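Local coordinates for protein nitrite oxidoreductase subunit A (Kuenenia stuttgartiensis, PDB 7B04) that carries a molybdenum atom, two MD1 groups and an iron/sulfur cluster as a member of the molybdopterin oxidoreductase family, at residues I875-E880 with R888-S893; Y856-I861 with T900-W905; L246-A251 with D751-D756. One frame throughout, in Å; residues are numbered along the deposited sequence.

Interaction 1 (I875-E880 with R888-S893); sequences IPENAE and RNIKKS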
loop_
_atom_site.group_PDB
_atom_site.type_symbol
_atom_site.label_atom_id
_atom_site.label_comp_id
_atom_site.label_asym_id
_atom_site.label_seq_id
_atom_site.Cartn_x
_atom_site.Cartn_y
_atom_site.Cartn_z
ATOM N N ILE B 875 26.615 -36.702 8.988
ATOM C CA ILE B 875 25.314 -36.715 8.325
ATOM C C ILE B 875 25.555 -36.840 6.825
ATOM O O ILE B 875 26.296 -36.021 6.260
ATOM C CB ILE B 875 24.500 -35.456 8.657
ATOM C CG1 ILE B 875 24.051 -35.494 10.119
ATOM C CG2 ILE B 875 23.307 -35.324 7.727
ATOM C CD1 ILE B 875 23.459 -34.201 10.607
ATOM N N PRO B 876 24.975 -37.831 6.155
ATOM C CA PRO B 876 25.269 -38.032 4.735
ATOM C C PRO B 876 24.690 -36.921 3.876
ATOM O O PRO B 876 23.781 -36.189 4.271
ATOM C CB PRO B 876 24.599 -39.374 4.423
ATOM C CG PRO B 876 23.467 -39.447 5.393
ATOM C CD PRO B 876 23.966 -38.783 6.652
ATOM N N GLU B 877 25.248 -36.804 2.671
ATOM C CA GLU B 877 24.784 -35.787 1.739
ATOM C C GLU B 877 23.439 -36.153 1.127
ATOM O O GLU B 877 22.835 -35.314 0.449
ATOM C CB GLU B 877 25.838 -35.556 0.653
ATOM C CG GLU B 877 27.157 -35.013 1.199
ATOM C CD GLU B 877 28.190 -34.742 0.119
ATOM O OE1 GLU B 877 27.915 -35.037 -1.063
ATOM O OE2 GLU B 877 29.280 -34.230 0.454
ATOM N N ASN B 878 22.960 -37.381 1.347
ATOM C CA ASN B 878 21.628 -37.785 0.918
ATOM C C ASN B 878 20.530 -37.276 1.841
ATOM O O ASN B 878 19.353 -37.388 1.482
ATOM C CB ASN B 878 21.511 -39.312 0.857
ATOM C CG ASN B 878 22.663 -39.967 0.131
ATOM O OD1 ASN B 878 23.303 -39.358 -0.725
ATOM N ND2 ASN B 878 22.930 -41.223 0.468
ATOM N N ALA B 879 20.881 -36.743 3.011
ATOM C CA ALA B 879 19.884 -36.433 4.029
ATOM C C ALA B 879 18.836 -35.471 3.490
ATOM O O ALA B 879 19.163 -34.379 3.013
ATOM C CB ALA B 879 20.559 -35.851 5.269
ATOM N N GLU B 880 17.571 -35.885 3.570
ATOM C CA GLU B 880 16.452 -35.079 3.108
ATOM C C GLU B 880 15.610 -34.522 4.243
ATOM O O GLU B 880 14.817 -33.605 4.009
ATOM C CB GLU B 880 15.559 -35.902 2.168
ATOM C CG GLU B 880 16.289 -36.412 0.935
ATOM C CD GLU B 880 15.378 -37.144 -0.029
ATOM O OE1 GLU B 880 14.171 -37.270 0.269
ATOM O OE2 GLU B 880 15.871 -37.595 -1.084
ATOM N N ARG B 888 24.030 -29.973 8.799
ATOM C CA ARG B 888 25.085 -30.564 7.974
ATOM C C ARG B 888 26.075 -29.472 7.585
ATOM O O ARG B 888 25.841 -28.707 6.647
ATOM C CB ARG B 888 24.507 -31.244 6.737
ATOM C CG ARG B 888 25.534 -32.117 6.027
ATOM C CD ARG B 888 25.183 -32.420 4.578
ATOM N NE ARG B 888 23.928 -33.145 4.421
ATOM C CZ ARG B 888 22.922 -32.732 3.657
ATOM N NH1 ARG B 888 23.022 -31.597 2.979
ATOM N NH2 ARG B 888 21.817 -33.457 3.567
ATOM N N ASN B 889 27.191 -29.398 8.314
ATOM C CA ASN B 889 28.235 -28.405 8.062
ATOM C C ASN B 889 29.390 -29.084 7.329
ATOM O O ASN B 889 30.382 -29.506 7.923
ATOM C CB ASN B 889 28.691 -27.771 9.373
ATOM C CG ASN B 889 27.583 -27.006 10.067
ATOM O OD1 ASN B 889 26.841 -26.256 9.434
ATOM N ND2 ASN B 889 27.460 -27.198 11.375
ATOM N N ILE B 890 29.251 -29.187 6.010
ATOM C CA ILE B 890 30.245 -29.831 5.157
ATOM C C ILE B 890 30.935 -28.767 4.315
ATOM O O ILE B 890 30.276 -28.020 3.579
ATOM C CB ILE B 890 29.619 -30.917 4.271
ATOM C CG1 ILE B 890 29.297 -32.156 5.109
ATOM C CG2 ILE B 890 30.554 -31.279 3.129
ATOM C CD1 ILE B 890 28.659 -33.274 4.325
ATOM N N LYS B 891 32.259 -28.699 4.423
ATOM C CA LYS B 891 33.044 -27.804 3.587
ATOM C C LYS B 891 33.265 -28.438 2.219
ATOM O O LYS B 891 33.523 -29.640 2.110
ATOM C CB LYS B 891 34.385 -27.493 4.254
ATOM C CG LYS B 891 35.269 -26.527 3.487
ATOM C CD LYS B 891 36.458 -26.081 4.324
ATOM C CE LYS B 891 37.461 -27.212 4.514
ATOM N NZ LYS B 891 38.669 -26.767 5.265
ATOM N N LYS B 892 33.154 -27.622 1.172
ATOM C CA LYS B 892 33.257 -28.107 -0.197
ATOM C C LYS B 892 33.654 -26.945 -1.095
ATOM O O LYS B 892 33.216 -25.814 -0.878
ATOM C CB LYS B 892 31.936 -28.731 -0.662
ATOM C CG LYS B 892 32.052 -29.584 -1.914
ATOM C CD LYS B 892 30.722 -30.243 -2.254
ATOM C CE LYS B 892 30.372 -31.339 -1.259
ATOM N NZ LYS B 892 31.254 -32.529 -1.402
ATOM N N SER B 893 34.478 -27.225 -2.100
ATOM C CA SER B 893 34.908 -26.170 -3.007
ATOM C C SER B 893 33.776 -25.776 -3.946
ATOM O O SER B 893 32.823 -26.527 -4.162
ATOM C CB SER B 893 36.122 -26.619 -3.823
ATOM O OG SER B 893 35.749 -27.552 -4.822
#
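Arg888 extends into the turn of 875-880 and gives two weak hydrogen bonds to its carbonyls. Arg888 NE meets Pro876 O at 3.1 Å, and its NH2 meets Ala879 O at 2.9 Å near the guanidinium plane, with a strongly bent N-H angle of 117°. Arg888 CG lies anti to the backbone N (chi1 -168°), beside the carbonyl carbon, and a bend at chi3 places NE. Glu877 CA lies above one face of the guanidinium, 3.7 Å from its plane and offset toward the rim. Pro876 O also accepts Ala879 N (3.2 Å), so one carbonyl serves both the turn and the arginine.

The salt bridge lies at the exposed side: Glu877 and Lys892 reach tip to tip, with Lys892 NZ on the syn side of Glu877 OE2 at 3.2 Å. The apolar contact is Ile890 CD1 on Glu877 CG (3.9 Å), the side chains crossing at about a right angle. Ile875 CG2 adds a methyl near Arg888 NE (4.0 Å).

The arrangement is that of a type I beta turn, Pro876 to Ala879, whose carbonyls receive the Arg888 side chain, in the loop beside strand 890-892, an outermost strand of a small mixed sheet.

Interaction 2 (Y856-I861 with T900-W905); sequences YLPNAI and TKNFLW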
loop_
_atom_site.group_PDB
_atom_site.type_symbol
_atom_site.label_atom_id
_atom_site.label_comp_id
_atom_site.label_asym_id
_atom_site.label_seq_id
_atom_site.Cartn_x
_atom_site.Cartn_y
_atom_site.Cartn_z
ATOM N N TYR B 856 21.826 -26.601 -5.453
ATOM C CA TYR B 856 22.940 -27.469 -5.100
ATOM C C TYR B 856 22.724 -28.080 -3.712
ATOM O O TYR B 856 21.634 -27.990 -3.134
ATOM C CB TYR B 856 24.256 -26.702 -5.229
ATOM C CG TYR B 856 24.364 -25.977 -6.553
ATOM C CD1 TYR B 856 24.070 -24.625 -6.650
ATOM C CD2 TYR B 856 24.720 -26.656 -7.716
ATOM C CE1 TYR B 856 24.154 -23.961 -7.859
ATOM C CE2 TYR B 856 24.803 -25.998 -8.931
ATOM C CZ TYR B 856 24.518 -24.648 -8.994
ATOM O OH TYR B 856 24.593 -23.973 -10.191
ATOM N N LEU B 857 23.769 -28.725 -3.193
ATOM C CA LEU B 857 23.696 -29.403 -1.907
ATOM C C LEU B 857 23.210 -28.451 -0.815
ATOM O O LEU B 857 23.775 -27.359 -0.652
ATOM C CB LEU B 857 25.067 -29.957 -1.518
ATOM C CG LEU B 857 25.096 -30.861 -0.283
ATOM C CD1 LEU B 857 24.477 -32.212 -0.599
ATOM C CD2 LEU B 857 26.512 -31.019 0.259
ATOM N N PRO B 858 22.177 -28.821 -0.062
ATOM C CA PRO B 858 21.662 -27.932 0.987
ATOM C C PRO B 858 22.700 -27.674 2.070
ATOM O O PRO B 858 23.363 -28.597 2.552
ATOM C CB PRO B 858 20.456 -28.702 1.536
ATOM C CG PRO B 858 20.052 -29.615 0.428
ATOM C CD PRO B 858 21.334 -30.014 -0.236
ATOM N N ASN B 859 22.841 -26.401 2.441
ATOM C CA ASN B 859 23.656 -25.988 3.582
ATOM C C ASN B 859 25.128 -26.349 3.400
ATOM O O ASN B 859 25.831 -26.643 4.370
ATOM C CB ASN B 859 23.116 -26.574 4.889
ATOM C CG ASN B 859 23.458 -25.720 6.088
ATOM O OD1 ASN B 859 24.126 -24.697 5.960
ATOM N ND2 ASN B 859 22.998 -26.133 7.263
ATOM N N ALA B 860 25.611 -26.324 2.161
ATOM C CA ALA B 860 27.010 -26.626 1.899
ATOM C C ALA B 860 27.869 -25.388 2.115
ATOM O O ALA B 860 27.461 -24.267 1.797
ATOM C CB ALA B 860 27.187 -27.149 0.474
ATOM N N ILE B 861 29.067 -25.595 2.654
ATOM C CA ILE B 861 30.012 -24.511 2.893
ATOM C C ILE B 861 30.944 -24.431 1.691
ATOM O O ILE B 861 31.754 -25.332 1.462
ATOM C CB ILE B 861 30.799 -24.721 4.191
ATOM C CG1 ILE B 861 29.844 -24.868 5.376
ATOM C CG2 ILE B 861 31.766 -23.566 4.417
ATOM C CD1 ILE B 861 30.515 -25.318 6.653
ATOM N N THR B 900 26.845 -30.707 -7.478
ATOM C CA THR B 900 25.950 -31.330 -6.511
ATOM C C THR B 900 24.506 -31.175 -6.992
ATOM O O THR B 900 24.251 -30.710 -8.107
ATOM C CB THR B 900 26.161 -30.728 -5.124
ATOM O OG1 THR B 900 25.753 -29.356 -5.133
ATOM C CG2 THR B 900 27.625 -30.805 -4.734
ATOM N N LYS B 901 23.542 -31.473 -6.118
ATOM C CA LYS B 901 22.131 -31.493 -6.499
ATOM C C LYS B 901 21.206 -31.464 -5.288
ATOM O O LYS B 901 21.300 -32.326 -4.406
ATOM C CB LYS B 901 21.784 -32.768 -7.296
ATOM C CG LYS B 901 22.377 -32.920 -8.692
ATOM C CD LYS B 901 21.748 -31.961 -9.681
ATOM C CE LYS B 901 22.525 -31.935 -10.987
ATOM N NZ LYS B 901 23.787 -31.150 -10.865
ATOM N N ASN B 902 20.312 -30.482 -5.238
ATOM C CA ASN B 902 19.250 -30.498 -4.242
ATOM C C ASN B 902 18.186 -31.498 -4.673
ATOM O O ASN B 902 17.794 -31.541 -5.844
ATOM C CB ASN B 902 18.637 -29.106 -4.082
ATOM C CG ASN B 902 17.647 -29.023 -2.927
ATOM O OD1 ASN B 902 17.343 -30.021 -2.274
ATOM N ND2 ASN B 902 17.129 -27.824 -2.682
ATOM N N PHE B 903 17.729 -32.325 -3.730
ATOM C CA PHE B 903 16.751 -33.341 -4.096
ATOM C C PHE B 903 15.437 -32.705 -4.536
ATOM O O PHE B 903 14.836 -33.140 -5.524
ATOM C CB PHE B 903 16.538 -34.329 -2.945
ATOM C CG PHE B 903 15.885 -33.735 -1.727
ATOM C CD1 PHE B 903 16.627 -33.020 -0.803
ATOM C CD2 PHE B 903 14.533 -33.927 -1.490
ATOM C CE1 PHE B 903 16.030 -32.486 0.324
ATOM C CE2 PHE B 903 13.931 -33.399 -0.362
ATOM C CZ PHE B 903 14.680 -32.675 0.544
ATOM N N LEU B 904 14.995 -31.655 -3.839
ATOM C CA LEU B 904 13.753 -30.984 -4.217
ATOM C C LEU B 904 13.858 -30.340 -5.595
ATOM O O LEU B 904 12.901 -30.373 -6.378
ATOM C CB LEU B 904 13.391 -29.934 -3.169
ATOM C CG LEU B 904 12.889 -30.472 -1.830
ATOM C CD1 LEU B 904 12.919 -29.389 -0.771
ATOM C CD2 LEU B 904 11.488 -31.045 -1.974
ATOM N N TRP B 905 15.014 -29.746 -5.907
ATOM C CA TRP B 905 15.177 -29.046 -7.179
ATOM C C TRP B 905 15.035 -29.981 -8.374
ATOM O O TRP B 905 14.561 -29.558 -9.434
ATOM C CB TRP B 905 16.541 -28.351 -7.212
ATOM C CG TRP B 905 16.698 -27.353 -8.319
ATOM C CD1 TRP B 905 17.076 -27.609 -9.605
ATOM C CD2 TRP B 905 16.499 -25.937 -8.233
ATOM N NE1 TRP B 905 17.115 -26.441 -10.327
ATOM C CE2 TRP B 905 16.765 -25.401 -9.508
ATOM C CE3 TRP B 905 16.116 -25.072 -7.204
ATOM C CZ2 TRP B 905 16.661 -24.039 -9.781
ATOM C CZ3 TRP B 905 16.015 -23.721 -7.478
ATOM C CH2 TRP B 905 16.285 -23.217 -8.755
#
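Thr900 and Asn902 dock on Tyr856, Leu857 and Pro858, joining the N-capped start of a short, weakly bonded helix to the first residues of a type II beta turn, Leu857 to Ala860, beside strand 860-862. The backbones come closest at Tyr856 and Lys901, whose CA atoms are 4.3 Å apart.

One hydrogen bond links the segments. Leu857 N donates to Thr900 OG1 at 2.8 Å and 153°, while the same hydroxyl bonds to Thr897 O, so it ties the turn to the chain just before Thr900. A chi1 of 66° sets Thr900 OG1 between the backbone N and the carbonyl carbon, where it meets Leu857 N.

Packing surrounds that bond. Tyr856 and Thr900 cross at about a right angle, and OG1 lies beside Tyr856 CB, near the plane of the ring and at its edge. Thr900 CB rests against Leu857 CB at 3.8 Å. Pro858 CG approaches Asn902 OD1 at 3.8 Å, and Asn902 CB lies against Tyr856 O at 3.3 Å.

Bonds within and beside the segments fix the polar ends. Lys901 curls back so that NZ donates to Thr900 O at 2.8 Å. Asn902 ND2 bonds to Thr854 O, and the Asn902 side chain also touches Leu1102 of strand 1102-1109. The Tyr856 side chain is about 13 Å from a bound MD1. Asn902 OD1, the N-cap acceptor, takes Leu904 N at 3.3 Å, with the donor above the carboxamide plane, 70° out of it.

Interaction 3 (L246-A251 with D751-D756); sequences LAIVDA and DKRFED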
loop_
_atom_site.group_PDB
_atom_site.type_symbol
_atom_site.label_atom_id
_atom_site.label_comp_id
_atom_site.label_asym_id
_atom_site.label_seq_id
_atom_site.Cartn_x
_atom_site.Cartn_y
_atom_site.Cartn_z
ATOM N N LEU B 246 1.278 -13.084 36.637
ATOM C CA LEU B 246 0.891 -14.478 36.820
ATOM C C LEU B 246 1.744 -15.200 37.852
ATOM O O LEU B 246 1.411 -16.334 38.216
ATOM C CB LEU B 246 0.953 -15.219 35.487
ATOM C CG LEU B 246 -0.115 -14.792 34.483
ATOM C CD1 LEU B 246 0.115 -15.492 33.170
ATOM C CD2 LEU B 246 -1.507 -15.093 35.014
ATOM N N ALA B 247 2.835 -14.585 38.316
ATOM C CA ALA B 247 3.583 -15.157 39.428
ATOM C C ALA B 247 2.701 -15.327 40.659
ATOM O O ALA B 247 2.892 -16.273 41.430
ATOM C CB ALA B 247 4.796 -14.285 39.751
ATOM N N ILE B 248 1.741 -14.418 40.862
ATOM C CA ILE B 248 0.806 -14.562 41.977
ATOM C C ILE B 248 -0.009 -15.839 41.825
ATOM O O ILE B 248 -0.207 -16.588 42.789
ATOM C CB ILE B 248 -0.112 -13.332 42.081
ATOM C CG1 ILE B 248 0.699 -12.049 42.249
ATOM C CG2 ILE B 248 -1.072 -13.489 43.249
ATOM C CD1 ILE B 248 -0.154 -10.798 42.179
ATOM N N VAL B 249 -0.508 -16.100 40.613
ATOM C CA VAL B 249 -1.290 -17.312 40.381
ATOM C C VAL B 249 -0.439 -18.546 40.649
ATOM O O VAL B 249 -0.924 -19.551 41.182
ATOM C CB VAL B 249 -1.864 -17.323 38.952
ATOM C CG1 VAL B 249 -3.054 -18.266 38.865
ATOM C CG2 VAL B 249 -2.260 -15.921 38.525
ATOM N N ASP B 250 0.844 -18.485 40.287
ATOM C CA ASP B 250 1.752 -19.584 40.594
ATOM C C ASP B 250 1.896 -19.764 42.099
ATOM O O ASP B 250 1.970 -20.896 42.592
ATOM C CB ASP B 250 3.111 -19.333 39.944
ATOM C CG ASP B 250 4.049 -20.513 40.081
ATOM O OD1 ASP B 250 3.832 -21.528 39.385
ATOM O OD2 ASP B 250 5.005 -20.425 40.879
ATOM N N ALA B 251 1.947 -18.657 42.843
ATOM C CA ALA B 251 1.987 -18.742 44.300
ATOM C C ALA B 251 0.736 -19.419 44.846
ATOM O O ALA B 251 0.810 -20.193 45.807
ATOM C CB ALA B 251 2.154 -17.348 44.903
ATOM N N ASP B 751 -7.465 -12.153 45.944
ATOM C CA ASP B 751 -6.180 -11.480 46.051
ATOM C C ASP B 751 -6.335 -10.049 45.565
ATOM O O ASP B 751 -6.887 -9.811 44.487
ATOM C CB ASP B 751 -5.107 -12.209 45.233
ATOM C CG ASP B 751 -3.733 -12.125 45.867
ATOM O OD1 ASP B 751 -3.335 -13.086 46.560
ATOM O OD2 ASP B 751 -3.049 -11.101 45.669
ATOM N N LYS B 752 -5.844 -9.103 46.361
ATOM C CA LYS B 752 -5.906 -7.692 46.009
ATOM C C LYS B 752 -4.685 -7.256 45.214
ATOM O O LYS B 752 -4.767 -6.297 44.439
ATOM C CB LYS B 752 -6.047 -6.833 47.271
ATOM N N ARG B 753 -3.535 -7.892 45.459
ATOM C CA ARG B 753 -2.304 -7.589 44.733
ATOM C C ARG B 753 -2.457 -7.618 43.212
ATOM O O ARG B 753 -1.604 -7.059 42.514
ATOM C CB ARG B 753 -1.213 -8.583 45.138
ATOM C CG ARG B 753 -0.861 -8.540 46.612
ATOM C CD ARG B 753 0.085 -9.667 46.998
ATOM N NE ARG B 753 -0.524 -10.987 46.866
ATOM C CZ ARG B 753 0.066 -12.117 47.241
ATOM N NH1 ARG B 753 1.278 -12.085 47.776
ATOM N NH2 ARG B 753 -0.556 -13.277 47.088
ATOM N N PHE B 754 -3.510 -8.237 42.672
ATOM C CA PHE B 754 -3.721 -8.176 41.227
ATOM C C PHE B 754 -4.123 -6.776 40.785
ATOM O O PHE B 754 -3.558 -6.229 39.831
ATOM C CB PHE B 754 -4.774 -9.196 40.791
ATOM C CG PHE B 754 -4.240 -10.589 40.631
ATOM C CD1 PHE B 754 -3.548 -10.957 39.486
ATOM C CD2 PHE B 754 -4.435 -11.532 41.622
ATOM C CE1 PHE B 754 -3.060 -12.241 39.342
ATOM C CE2 PHE B 754 -3.955 -12.815 41.480
ATOM C CZ PHE B 754 -3.265 -13.169 40.341
ATOM N N GLU B 755 -5.102 -6.182 41.467
ATOM C CA GLU B 755 -5.545 -4.844 41.100
ATOM C C GLU B 755 -4.499 -3.784 41.420
ATOM O O GLU B 755 -4.515 -2.713 40.804
ATOM C CB GLU B 755 -6.878 -4.537 41.782
ATOM C CG GLU B 755 -8.072 -4.883 40.901
ATOM C CD GLU B 755 -9.404 -4.485 41.502
ATOM O OE1 GLU B 755 -9.696 -4.900 42.643
ATOM O OE2 GLU B 755 -10.163 -3.759 40.827
ATOM N N ASP B 756 -3.601 -4.052 42.372
ATOM C CA ASP B 756 -2.539 -3.097 42.679
ATOM C C ASP B 756 -1.585 -2.938 41.502
ATOM O O ASP B 756 -1.112 -1.830 41.225
ATOM C CB ASP B 756 -1.788 -3.529 43.936
ATOM C CG ASP B 756 -2.683 -3.576 45.158
ATOM O OD1 ASP B 756 -3.773 -2.967 45.118
ATOM O OD2 ASP B 756 -2.296 -4.215 46.161
#
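Ile248 and Phe754 meet tip to tip in the closely packed part of this buried contact, with their CA atoms 7.9 Å apart. Ile248 CD1 stands over the centre of the Phe754 ring in a CH-pi contact, 4.1 Å from the centroid and 2° off the ring normal. Its CD1 is carried outward by an extended chi2 of 173°, while CG2 of the same residue lies 3.4 Å from Phe754 CE2. Val249 approaches differently: its side chain crosses that of Phe754 at about a right angle, and Val249 CG2 lies in the ring plane at the edge, 3.4 Å from Phe754 CZ. The ring is thus met by one aliphatic side chain over a face and by another at its edge.

The looser side is formed by partly exposed Asp751 and Arg753, which meet segment 246-251 through Ile248. Ile248 CD1 reaches Arg753 CB at 3.8 Å, and Ile248 CG2 lies 3.9 Å from Asp751 OD2. The charged pair is instead organised within its own segment. Arg753 grips the Asp751 carboxylate side-on, NE to the syn lone pair of OD2 (2.8 Å, 176°) and NH2 to OD1 (2.8 Å). OD2 also accepts a weak capping bond from Arg753 N, and OD1 bonds to His252 NE2, a polar tie to the helix that carries Ile248. The loop residues Val589 and Phe590 lie against Ile248 and Arg753.

Helix 238-254, kinked near Ala247 and Ile248, therefore packs against helix 753-757. Helix 734-749 borders the contact too: Phe754 and Leu246 touch its Leu745, and Val249 touches its Leu749.

In the fold
Along the chain interaction 3 comes first, closing a span of about 500 residues before interaction 2 opens; interaction 1 is then nested inside the loop closed by interaction 2. Interactions 1 and 2 have centres 9 Å apart and share the small mixed sheet in which strands 860-862 and 890-892 are neighbours. Ile861 probably hydrogen-bonds to Ile890 and Lys892 there, so interactions 1 and 2 are joined through this sheet. Interaction 3 is a separate helix contact, its centre 52 and 53 Å from those of interactions 1 and 2, with nearest atoms about 37 and 36 Å away. The three contacts thus lie in two distant regions of a large molybdopterin oxidoreductase chain.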